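PDB 6RK0: flavin-nucleotide-binding protein from Azotobacter vinelandii, which binds FAD and heme b as a flavocytochrome and probably serves as a low-potential terminal oxidase associated with the iron-only nitrogenase. Local coordinates for residues Phe62-Gly66 / Asp67-Trp71; Glu121-Asp125 / Glu126-Ala130; Lys172-Gly176 / Pro177-Asp181. One frame throughout, in Å; residues are numbered along the deposited sequence.

In the fold
All three contacts are local and each has one segment on a strand of the same antiparallel sheet, yet their settings differ. Contact 1, a hairpin of strands 54-65 and 68-74, is partly buried and nearest the centre of the chain; ring packing and a backbone ladder dominate it. Contact 2, the surface start of helix 126-140, relies on capping bonds and a lysine-glutamate pair. The two touch: I123 packs on the ring of Y70, and E121 faces R68 in a long, weak ion pair. Contact 3 lies beyond the chain's centre from contact 2, about 43 Å away between centres, where strand 169-174 passes from the FAD and heme pocket into a loop gripped by arginine R174.

Contact 1 of 3, residues Phe62-Gly66 / Asp67-Trp71; sequences FWREG and DRVYW
The W63 side chain, with CG set between backbone N and carbonyl carbon (chi1 67°), folds its indole over neighbouring Y70, whose CG instead lies anti to its carbonyl carbon (chi1 -64°). Y70 CB comes over the face of the six-membered indole ring, 3.4 Å from its centroid, a CH-pi contact. The phenol lies nearly parallel to the indole but slid aside, so the rings barely overlap. At the indole edge, W63 NE1 donates to E65 OE2 (3.1 Å) almost in the ring plane; that carboxylate oxygen also accepts from N135, while OE1 pairs with K132. E65 CB packs against Y70 CE1 at 3.7 Å. The two strands form an antiparallel hairpin closed by a type II' turn from E65 to R68, with G66 taking the positive phi (59°). W63 and Y70 are a hydrogen-bonded pair, Y70 N to W63 O measuring 2.8 Å; E65 and R68 make the next such pair. A water bridges E65 O and Y70 OH. R64, on the other face, bends at chi3 and lays NH1 against G66 O (2.8 Å), leaving NE for D40. V69, on R64's face, meets F62 CD2 with CG1 at 3.9 Å, and L39 of helix 32-40 touches both side chains. F136 stacks on W63, which lies close to the heme ligand H72.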
loop_
_atom_site.group_PDB
_atom_site.type_symbol
_atom_site.label_atom_id
_atom_site.label_comp_id
_atom_site.label_asym_id
_atom_site.label_seq_id
_atom_site.Cartn_x
_atom_site.Cartn_y
_atom_site.Cartn_z
ATOM N N PHE A 62 9.214 -6.597 2.095
ATOM C CA PHE A 62 10.234 -7.042 1.151
ATOM C C PHE A 62 11.535 -6.355 1.458
ATOM O O PHE A 62 11.573 -5.329 2.146
ATOM C CB PHE A 62 9.826 -6.750 -0.317
ATOM C CG PHE A 62 9.965 -5.295 -0.676
ATOM C CD1 PHE A 62 9.035 -4.353 -0.247
ATOM C CD2 PHE A 62 11.103 -4.838 -1.310
ATOM C CE1 PHE A 62 9.222 -3.018 -0.473
ATOM C CE2 PHE A 62 11.307 -3.489 -1.545
ATOM C CZ PHE A 62 10.364 -2.576 -1.134
ATOM N N TRP A 63 12.616 -6.936 0.924
ATOM C CA TRP A 63 13.923 -6.308 1.036
ATOM C C TRP A 63 14.668 -6.468 -0.286
ATOM O O TRP A 63 14.404 -7.398 -1.045
ATOM C CB TRP A 63 14.731 -6.831 2.230
ATOM C CG TRP A 63 15.176 -8.243 2.170
ATOM C CD1 TRP A 63 16.465 -8.673 1.919
ATOM C CD2 TRP A 63 14.404 -9.446 2.426
ATOM N NE1 TRP A 63 16.510 -10.040 1.989
ATOM C CE2 TRP A 63 15.284 -10.542 2.319
ATOM C CE3 TRP A 63 13.069 -9.697 2.776
ATOM C CZ2 TRP A 63 14.851 -11.872 2.544
ATOM C CZ3 TRP A 63 12.648 -11.013 3.028
ATOM C CH2 TRP A 63 13.538 -12.076 2.879
ATOM N N ARG A 64 15.595 -5.560 -0.557
ATOM C CA ARG A 64 16.375 -5.607 -1.783
ATOM C C ARG A 64 17.797 -6.039 -1.473
ATOM O O ARG A 64 18.412 -5.564 -0.507
ATOM C CB ARG A 64 16.417 -4.234 -2.455
ATOM C CG ARG A 64 17.126 -4.255 -3.807
ATOM C CD ARG A 64 17.154 -2.921 -4.518
ATOM N NE ARG A 64 17.952 -1.889 -3.870
ATOM C CZ ARG A 64 19.254 -1.729 -4.074
ATOM N NH1 ARG A 64 19.942 -2.560 -4.860
ATOM N NH2 ARG A 64 19.868 -0.704 -3.515
ATOM N N GLU A 65 18.331 -6.929 -2.301
ATOM C CA GLU A 65 19.777 -7.221 -2.320
ATOM C C GLU A 65 20.233 -7.086 -3.769
ATOM O O GLU A 65 19.862 -7.907 -4.619
ATOM C CB GLU A 65 20.088 -8.622 -1.789
ATOM C CG GLU A 65 19.581 -8.872 -0.400
ATOM C CD GLU A 65 19.986 -10.223 0.137
ATOM O OE1 GLU A 65 20.924 -10.885 -0.444
ATOM O OE2 GLU A 65 19.398 -10.651 1.179
ATOM N N GLY A 66 20.987 -6.027 -4.060
ATOM C CA GLY A 66 21.449 -5.851 -5.430
ATOM C C GLY A 66 20.282 -5.752 -6.394
ATOM O O GLY A 66 19.367 -4.928 -6.223
ATOM N N ASP A 67 20.287 -6.607 -7.410
ATOM C CA ASP A 67 19.306 -6.533 -8.481
ATOM C C ASP A 67 18.086 -7.438 -8.285
ATOM O O ASP A 67 17.364 -7.705 -9.255
ATOM C CB ASP A 67 19.969 -6.824 -9.835
ATOM C CG ASP A 67 20.553 -8.241 -9.951
ATOM O OD1 ASP A 67 20.405 -9.103 -9.058
ATOM O OD2 ASP A 67 21.192 -8.496 -10.990
ATOM N N ARG A 68 17.806 -7.859 -7.049
ATOM C CA ARG A 68 16.606 -8.633 -6.767
ATOM C C ARG A 68 15.960 -8.142 -5.477
ATOM O O ARG A 68 16.639 -7.652 -4.560
ATOM C CB ARG A 68 16.871 -10.137 -6.615
ATOM C CG ARG A 68 17.613 -10.729 -7.842
ATOM C CD ARG A 68 17.800 -12.219 -7.755
ATOM N NE ARG A 68 16.551 -12.946 -7.877
ATOM C CZ ARG A 68 15.929 -13.182 -9.034
ATOM N NH1 ARG A 68 16.420 -12.758 -10.220
ATOM N NH2 ARG A 68 14.790 -13.848 -9.026
ATOM N N VAL A 69 14.637 -8.306 -5.398
ATOM C CA VAL A 69 13.905 -8.137 -4.157
ATOM C C VAL A 69 13.429 -9.485 -3.673
ATOM O O VAL A 69 13.242 -10.425 -4.463
ATOM C CB VAL A 69 12.718 -7.158 -4.259
ATOM C CG1 VAL A 69 13.209 -5.750 -4.495
ATOM C CG2 VAL A 69 11.701 -7.636 -5.262
ATOM N N TYR A 70 13.227 -9.568 -2.362
ATOM C CA TYR A 70 12.930 -10.797 -1.657
ATOM C C TYR A 70 11.739 -10.575 -0.734
ATOM O O TYR A 70 11.556 -9.478 -0.201
ATOM C CB TYR A 70 14.129 -11.211 -0.749
ATOM C CG TYR A 70 15.378 -11.543 -1.549
ATOM C CD1 TYR A 70 16.181 -10.533 -2.083
ATOM C CD2 TYR A 70 15.730 -12.875 -1.800
ATOM C CE1 TYR A 70 17.320 -10.849 -2.856
ATOM C CE2 TYR A 70 16.865 -13.179 -2.564
ATOM C CZ TYR A 70 17.633 -12.162 -3.093
ATOM O OH TYR A 70 18.738 -12.512 -3.825
ATOM N N TRP A 71 10.970 -11.642 -0.500
ATOM C CA TRP A 71 9.908 -11.620 0.500
ATOM C C TRP A 71 9.785 -13.032 1.072
ATOM O O TRP A 71 10.332 -13.999 0.517
ATOM C CB TRP A 71 8.586 -11.060 -0.052
ATOM C CG TRP A 71 7.965 -11.832 -1.180
ATOM C CD1 TRP A 71 6.892 -12.674 -1.118
ATOM C CD2 TRP A 71 8.322 -11.765 -2.579
ATOM N NE1 TRP A 71 6.577 -13.128 -2.382
ATOM C CE2 TRP A 71 7.430 -12.578 -3.292
ATOM C CE3 TRP A 71 9.303 -11.072 -3.296
ATOM C CZ2 TRP A 71 7.499 -12.735 -4.695
ATOM C CZ3 TRP A 71 9.398 -11.251 -4.679
ATOM C CH2 TRP A 71 8.491 -12.058 -5.341
HETATM O O HOH W 1 20.185 -10.607 -4.978
#

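Contact 2 of 3, residues Glu121-Asp125 / Glu126-Ala130; sequences ELISD and EAVKA
An N-cap opens helix 126-140, and D125 supplies it. The carboxylate swings back over the first turn because CG stands opposite the backbone N (chi1 -179°), which brings OD1 to two backbone amides. V128 N gives OD1 the straighter bond, 3.1 Å at 168°, approaching from well above the carboxylate plane; A127 N, at 2.9 Å, gives a weak one, bent to 121°. One oxygen thus serves two N-H groups of the first turn, and the aspartate charge is likely to suit the positive end of the helix dipole. The methyl CG2 of V128 lies against D125 CG at 3.6 Å, the two side chains crossing at about a right angle. Behind the cap, K129 N donates to D125 O (2.9 Å), a regular helical bond that begins at the cap residue itself. I123 points toward the helix, and its CG2 meets V128 CG1 at 4.0 Å and K129 CB at 3.9 Å. K129 is buried: its chain passes I123 O with CE and bends at chi3, and NZ ends in a salt bridge to E126 OE1 (2.8 Å), on the syn side but tilted out of the carboxylate plane, and a hydrogen bond to T159 O. E126 folds back at chi2 to reach that ammonium, and a water spans from its OE2 to S124 O. Strand 159-165 lies alongside, pairing its backbone with E121 and I123 and giving V161 as a shared apolar neighbour of I123 and K129, while I156 of helix 153-157 packs against E126 and A130.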
loop_
_atom_site.group_PDB
_atom_site.type_symbol
_atom_site.label_atom_id
_atom_site.label_comp_id
_atom_site.label_asym_id
_atom_site.label_seq_id
_atom_site.Cartn_x
_atom_site.Cartn_y
_atom_site.Cartn_z
ATOM N N GLU A 121 11.242 -16.586 -8.123
ATOM C CA GLU A 121 11.930 -17.838 -7.870
ATOM C C GLU A 121 11.970 -18.117 -6.382
ATOM O O GLU A 121 12.221 -17.205 -5.592
ATOM C CB GLU A 121 13.411 -17.745 -8.359
ATOM C CG GLU A 121 13.530 -17.338 -9.837
ATOM C CD GLU A 121 14.954 -17.041 -10.293
ATOM O OE1 GLU A 121 15.939 -17.363 -9.571
ATOM O OE2 GLU A 121 15.088 -16.468 -11.409
ATOM N N LEU A 122 11.745 -19.367 -5.996
ATOM C CA LEU A 122 11.866 -19.737 -4.586
ATOM C C LEU A 122 13.299 -20.127 -4.260
ATOM O O LEU A 122 14.001 -20.718 -5.074
ATOM C CB LEU A 122 11.028 -20.952 -4.236
ATOM C CG LEU A 122 9.536 -20.763 -4.339
ATOM C CD1 LEU A 122 8.846 -22.061 -3.940
ATOM C CD2 LEU A 122 9.000 -19.556 -3.537
ATOM N N ILE A 123 13.721 -19.829 -3.039
ATOM C CA ILE A 123 15.016 -20.305 -2.562
ATOM C C ILE A 123 14.810 -21.689 -1.954
ATOM O O ILE A 123 14.190 -21.823 -0.903
ATOM C CB ILE A 123 15.605 -19.337 -1.535
ATOM C CG1 ILE A 123 15.751 -17.946 -2.123
ATOM C CG2 ILE A 123 16.930 -19.880 -1.020
ATOM C CD1 ILE A 123 16.404 -16.996 -1.235
ATOM N N SER A 124 15.344 -22.716 -2.591
ATOM C CA SER A 124 15.225 -24.074 -2.054
ATOM C C SER A 124 16.388 -24.470 -1.160
ATOM O O SER A 124 16.258 -25.404 -0.364
ATOM C CB SER A 124 15.067 -25.090 -3.191
ATOM O OG SER A 124 16.175 -25.017 -4.060
ATOM N N ASP A 125 17.514 -23.790 -1.290
ATOM C CA ASP A 125 18.700 -24.081 -0.497
ATOM C C ASP A 125 18.536 -23.459 0.899
ATOM O O ASP A 125 18.429 -22.232 1.042
ATOM C CB ASP A 125 19.883 -23.480 -1.231
ATOM C CG ASP A 125 21.155 -23.737 -0.536
ATOM O OD1 ASP A 125 21.209 -23.606 0.714
ATOM O OD2 ASP A 125 22.125 -24.044 -1.238
ATOM N N GLU A 126 18.447 -24.310 1.935
ATOM C CA GLU A 126 18.117 -23.824 3.270
ATOM C C GLU A 126 19.175 -22.887 3.831
ATOM O O GLU A 126 18.853 -21.974 4.607
ATOM C CB GLU A 126 17.879 -24.991 4.234
ATOM C CG GLU A 126 16.807 -25.977 3.809
ATOM C CD GLU A 126 15.381 -25.477 3.961
ATOM O OE1 GLU A 126 15.128 -24.420 4.561
ATOM O OE2 GLU A 126 14.459 -26.165 3.437
ATOM N N ALA A 127 20.449 -23.133 3.506
ATOM C CA ALA A 127 21.520 -22.284 4.016
ATOM C C ALA A 127 21.451 -20.901 3.382
ATOM O O ALA A 127 21.639 -19.887 4.065
ATOM C CB ALA A 127 22.872 -22.945 3.772
ATOM N N VAL A 128 21.174 -20.837 2.075
ATOM C CA VAL A 128 20.994 -19.544 1.425
ATOM C C VAL A 128 19.784 -18.818 1.993
ATOM O O VAL A 128 19.839 -17.624 2.286
ATOM C CB VAL A 128 20.867 -19.725 -0.090
ATOM C CG1 VAL A 128 20.594 -18.381 -0.766
ATOM C CG2 VAL A 128 22.174 -20.327 -0.641
ATOM N N LYS A 129 18.703 -19.545 2.214
ATOM C CA LYS A 129 17.497 -18.936 2.763
ATOM C C LYS A 129 17.790 -18.288 4.115
ATOM O O LYS A 129 17.382 -17.153 4.376
ATOM C CB LYS A 129 16.447 -20.031 2.876
ATOM C CG LYS A 129 15.098 -19.554 3.282
ATOM C CD LYS A 129 14.211 -20.747 3.772
ATOM C CE LYS A 129 13.845 -21.776 2.719
ATOM N NZ LYS A 129 13.067 -22.852 3.445
ATOM N N ALA A 130 18.529 -18.986 4.984
ATOM C CA ALA A 130 18.845 -18.433 6.302
ATOM C C ALA A 130 19.703 -17.178 6.184
ATOM O O ALA A 130 19.525 -16.205 6.938
ATOM C CB ALA A 130 19.529 -19.490 7.173
HETATM O O HOH W 2 13.837 -26.303 0.425
#

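Contact 3 of 3, residues Lys172-Gly176 / Pro177-Asp181; sequences KVRTG and PPLDD. With FAD (flavin-adenine dinucleotide), chain G.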
loop_
_atom_site.group_PDB
_atom_site.type_symbol
_atom_site.label_atom_id
_atom_site.label_comp_id
_atom_site.label_asym_id
_atom_site.label_seq_id
_atom_site.Cartn_x
_atom_site.Cartn_y
_atom_site.Cartn_z
ATOM N N LYS A 172 6.625 5.534 -11.585
ATOM C CA LYS A 172 6.027 6.834 -11.778
ATOM C C LYS A 172 6.277 7.626 -10.517
ATOM O O LYS A 172 6.168 7.087 -9.406
ATOM C CB LYS A 172 4.502 6.789 -12.098
ATOM C CG LYS A 172 4.191 6.220 -13.472
ATOM C CD LYS A 172 2.713 6.030 -13.711
ATOM C CE LYS A 172 1.877 7.315 -13.914
ATOM N NZ LYS A 172 0.435 6.974 -14.115
ATOM N N VAL A 173 6.608 8.910 -10.682
ATOM C CA VAL A 173 6.882 9.809 -9.566
ATOM C C VAL A 173 6.224 11.137 -9.851
ATOM O O VAL A 173 6.399 11.686 -10.948
ATOM C CB VAL A 173 8.407 10.013 -9.368
ATOM C CG1 VAL A 173 8.672 11.046 -8.276
ATOM C CG2 VAL A 173 9.086 8.680 -9.057
ATOM N N ARG A 174 5.519 11.676 -8.856
ATOM C CA ARG A 174 5.035 13.049 -8.913
ATOM C C ARG A 174 5.510 13.778 -7.676
ATOM O O ARG A 174 5.380 13.255 -6.558
ATOM C CB ARG A 174 3.514 13.154 -9.013
ATOM C CG ARG A 174 3.072 14.568 -9.416
ATOM C CD ARG A 174 1.621 14.838 -9.024
ATOM N NE ARG A 174 1.106 16.065 -9.630
ATOM C CZ ARG A 174 1.367 17.304 -9.210
ATOM N NH1 ARG A 174 2.031 17.541 -8.087
ATOM N NH2 ARG A 174 0.889 18.329 -9.940
ATOM N N THR A 175 6.024 14.991 -7.883
ATOM C CA THR A 175 6.407 15.907 -6.827
ATOM C C THR A 175 5.860 17.301 -7.150
ATOM O O THR A 175 5.485 17.577 -8.282
ATOM C CB THR A 175 7.944 16.019 -6.669
ATOM O OG1 THR A 175 8.517 16.527 -7.887
ATOM C CG2 THR A 175 8.605 14.672 -6.355
ATOM N N GLY A 176 5.896 18.181 -6.156
ATOM C CA GLY A 176 5.696 19.603 -6.377
ATOM C C GLY A 176 4.252 20.056 -6.371
ATOM O O GLY A 176 3.328 19.325 -5.994
ATOM N N PRO A 177 4.044 21.307 -6.807
ATOM C CA PRO A 177 2.738 21.953 -6.655
ATOM C C PRO A 177 1.699 21.399 -7.620
ATOM O O PRO A 177 1.996 20.650 -8.574
ATOM C CB PRO A 177 3.031 23.453 -6.942
ATOM C CG PRO A 177 4.481 23.595 -6.839
ATOM C CD PRO A 177 5.099 22.275 -7.188
ATOM N N PRO A 178 0.447 21.837 -7.461
ATOM C CA PRO A 178 -0.605 21.522 -8.436
ATOM C C PRO A 178 -0.253 22.081 -9.806
ATOM O O PRO A 178 0.480 23.072 -9.946
ATOM C CB PRO A 178 -1.862 22.212 -7.866
ATOM C CG PRO A 178 -1.415 23.010 -6.802
ATOM C CD PRO A 178 -0.075 22.659 -6.365
ATOM N N LEU A 179 -0.838 21.435 -10.822
ATOM C CA LEU A 179 -0.730 21.881 -12.223
ATOM C C LEU A 179 -2.137 22.022 -12.795
ATOM O O LEU A 179 -2.756 21.058 -13.240
ATOM C CB LEU A 179 0.112 20.908 -13.036
ATOM C CG LEU A 179 1.612 20.910 -12.668
ATOM C CD1 LEU A 179 2.302 19.680 -13.197
ATOM C CD2 LEU A 179 2.295 22.161 -13.201
ATOM N N ASP A 180 -2.662 23.233 -12.756
ATOM C CA ASP A 180 -3.990 23.523 -13.267
ATOM C C ASP A 180 -3.932 23.843 -14.760
ATOM O O ASP A 180 -2.888 24.187 -15.328
ATOM C CB ASP A 180 -4.609 24.686 -12.506
ATOM C CG ASP A 180 -5.315 24.219 -11.237
ATOM O OD1 ASP A 180 -6.314 23.463 -11.384
ATOM O OD2 ASP A 180 -4.885 24.595 -10.119
ATOM N N ASP A 181 -5.087 23.732 -15.401
ATOM C CA ASP A 181 -5.231 24.293 -16.750
ATOM C C ASP A 181 -4.842 25.766 -16.685
ATOM O O ASP A 181 -5.232 26.481 -15.760
ATOM C CB ASP A 181 -6.697 24.217 -17.185
ATOM C CG ASP A 181 -7.229 22.833 -17.322
ATOM O OD1 ASP A 181 -6.485 21.831 -17.307
ATOM O OD2 ASP A 181 -8.488 22.731 -17.465
HETATM P PA FAD G . -0.905 2.403 -18.229
HETATM O O1A FAD G . -0.059 3.574 -18.565
HETATM O O2A FAD G . -1.871 1.917 -19.261
HETATM O O5B FAD G . 0.014 1.204 -17.735
HETATM C C5B FAD G . 1.055 0.709 -18.604
HETATM C C4B FAD G . 2.251 0.325 -17.774
HETATM O O4B FAD G . 2.714 1.482 -17.047
HETATM C C3B FAD G . 1.997 -0.702 -16.682
HETATM O O3B FAD G . 1.918 -2.019 -17.188
HETATM C C2B FAD G . 3.155 -0.434 -15.725
HETATM O O2B FAD G . 4.302 -1.104 -16.187
HETATM C C1B FAD G . 3.313 1.083 -15.827
HETATM N N9A FAD G . 2.639 1.798 -14.744
HETATM C C8A FAD G . 1.339 2.215 -14.684
HETATM N N7A FAD G . 1.026 2.768 -13.541
HETATM C C5A FAD G . 2.186 2.698 -12.794
HETATM C C6A FAD G . 2.501 3.116 -11.479
HETATM N N6A FAD G . 1.622 3.682 -10.631
HETATM N N1A FAD G . 3.758 2.879 -11.035
HETATM C C2A FAD G . 4.631 2.292 -11.858
HETATM N N3A FAD G . 4.457 1.851 -13.105
HETATM C C4A FAD G . 3.193 2.105 -13.523
HETATM N N1 FAD G . -4.663 6.625 -10.740
HETATM C C2 FAD G . -5.982 6.941 -10.919
HETATM O O2 FAD G . -6.529 6.845 -12.026
HETATM N N3 FAD G . -6.746 7.347 -9.847
HETATM C C4 FAD G . -6.296 7.473 -8.568
HETATM O O4 FAD G . -7.050 7.779 -7.645
HETATM C C4X FAD G . -4.886 7.191 -8.406
HETATM N N5 FAD G . -4.343 7.326 -7.181
HETATM C C5X FAD G . -3.003 6.966 -7.022
HETATM C C6 FAD G . -2.432 7.031 -5.738
HETATM C C7 FAD G . -1.107 6.654 -5.522
HETATM C C7M FAD G . -0.508 6.752 -4.135
HETATM C C8 FAD G . -0.341 6.188 -6.613
HETATM C C8M FAD G . 1.052 5.693 -6.420
HETATM C C9 FAD G . -0.902 6.161 -7.888
HETATM C C9A FAD G . -2.219 6.518 -8.103
HETATM N N10 FAD G . -2.810 6.501 -9.387
HETATM C C10 FAD G . -4.161 6.752 -9.545
HETATM C "C1'" FAD G . -2.060 6.083 -10.584
HETATM C "C2'" FAD G . -2.286 4.620 -10.918
HETATM O "O2'" FAD G . -1.452 3.815 -10.102
HETATM C "C3'" FAD G . -1.967 4.352 -12.387
HETATM O "O3'" FAD G . -0.628 4.743 -12.659
HETATM C "C4'" FAD G . -2.907 5.073 -13.345
HETATM O "O4'" FAD G . -4.260 4.819 -12.967
HETATM C "C5'" FAD G . -2.715 4.589 -14.758
HETATM O "O5'" FAD G . -2.855 3.152 -14.802
HETATM P P FAD G . -3.021 2.381 -16.167
HETATM O O1P FAD G . -4.153 2.940 -16.988
HETATM O O2P FAD G . -3.043 0.895 -15.837
HETATM O O3P FAD G . -1.625 2.734 -16.856
#
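Hydrogen bonds from R174 to the backbone carry this contact. Its guanidinium meets P177 O end-on with two nitrogens, NH2 at 2.9 Å and NH1 at 3.1 Å, the oxygen lying almost in the guanidinium plane. Both nitrogens come from the same face of the P177 carbonyl, NH2 tilted 24° from its plane and NH1 well above it. NH1 adds a weak bond to G176 O at 3.0 Å and a firmer one to N110 OD1; N110 ND2 in turn donates to G176 O. An extended chain from CG to NE, with CG opposite the backbone N (chi1 -166°), carries the head this far past the end of strand 169-174. Replacing R174 by alanine removes the head that P177 O and N110 OD1 share, and is likely to leave both without these donors and the P177-L179 loop less firmly held. Van der Waals contact is slight: L179 CD1 passes R174 NH2 at 3.8 Å, and P178 packs on V99 and A191. Ligand bonds belong to the strand's other end, where K172 bends at chi3 and lays CD against the FAD adenine, 3.5 Å from C5A. Its NZ then donates to the ribityl hydroxyl O3' of FAD at 2.9 Å and to a propionate oxygen of the heme. The lysine thus ties flavin and heme together, its positive charge probably offsetting the propionate, while two residues on an arginine spends its charge on neutral carbonyl oxygens, probably helping to fix the path of the two-proline exit, which reaches D206 of the second subunit.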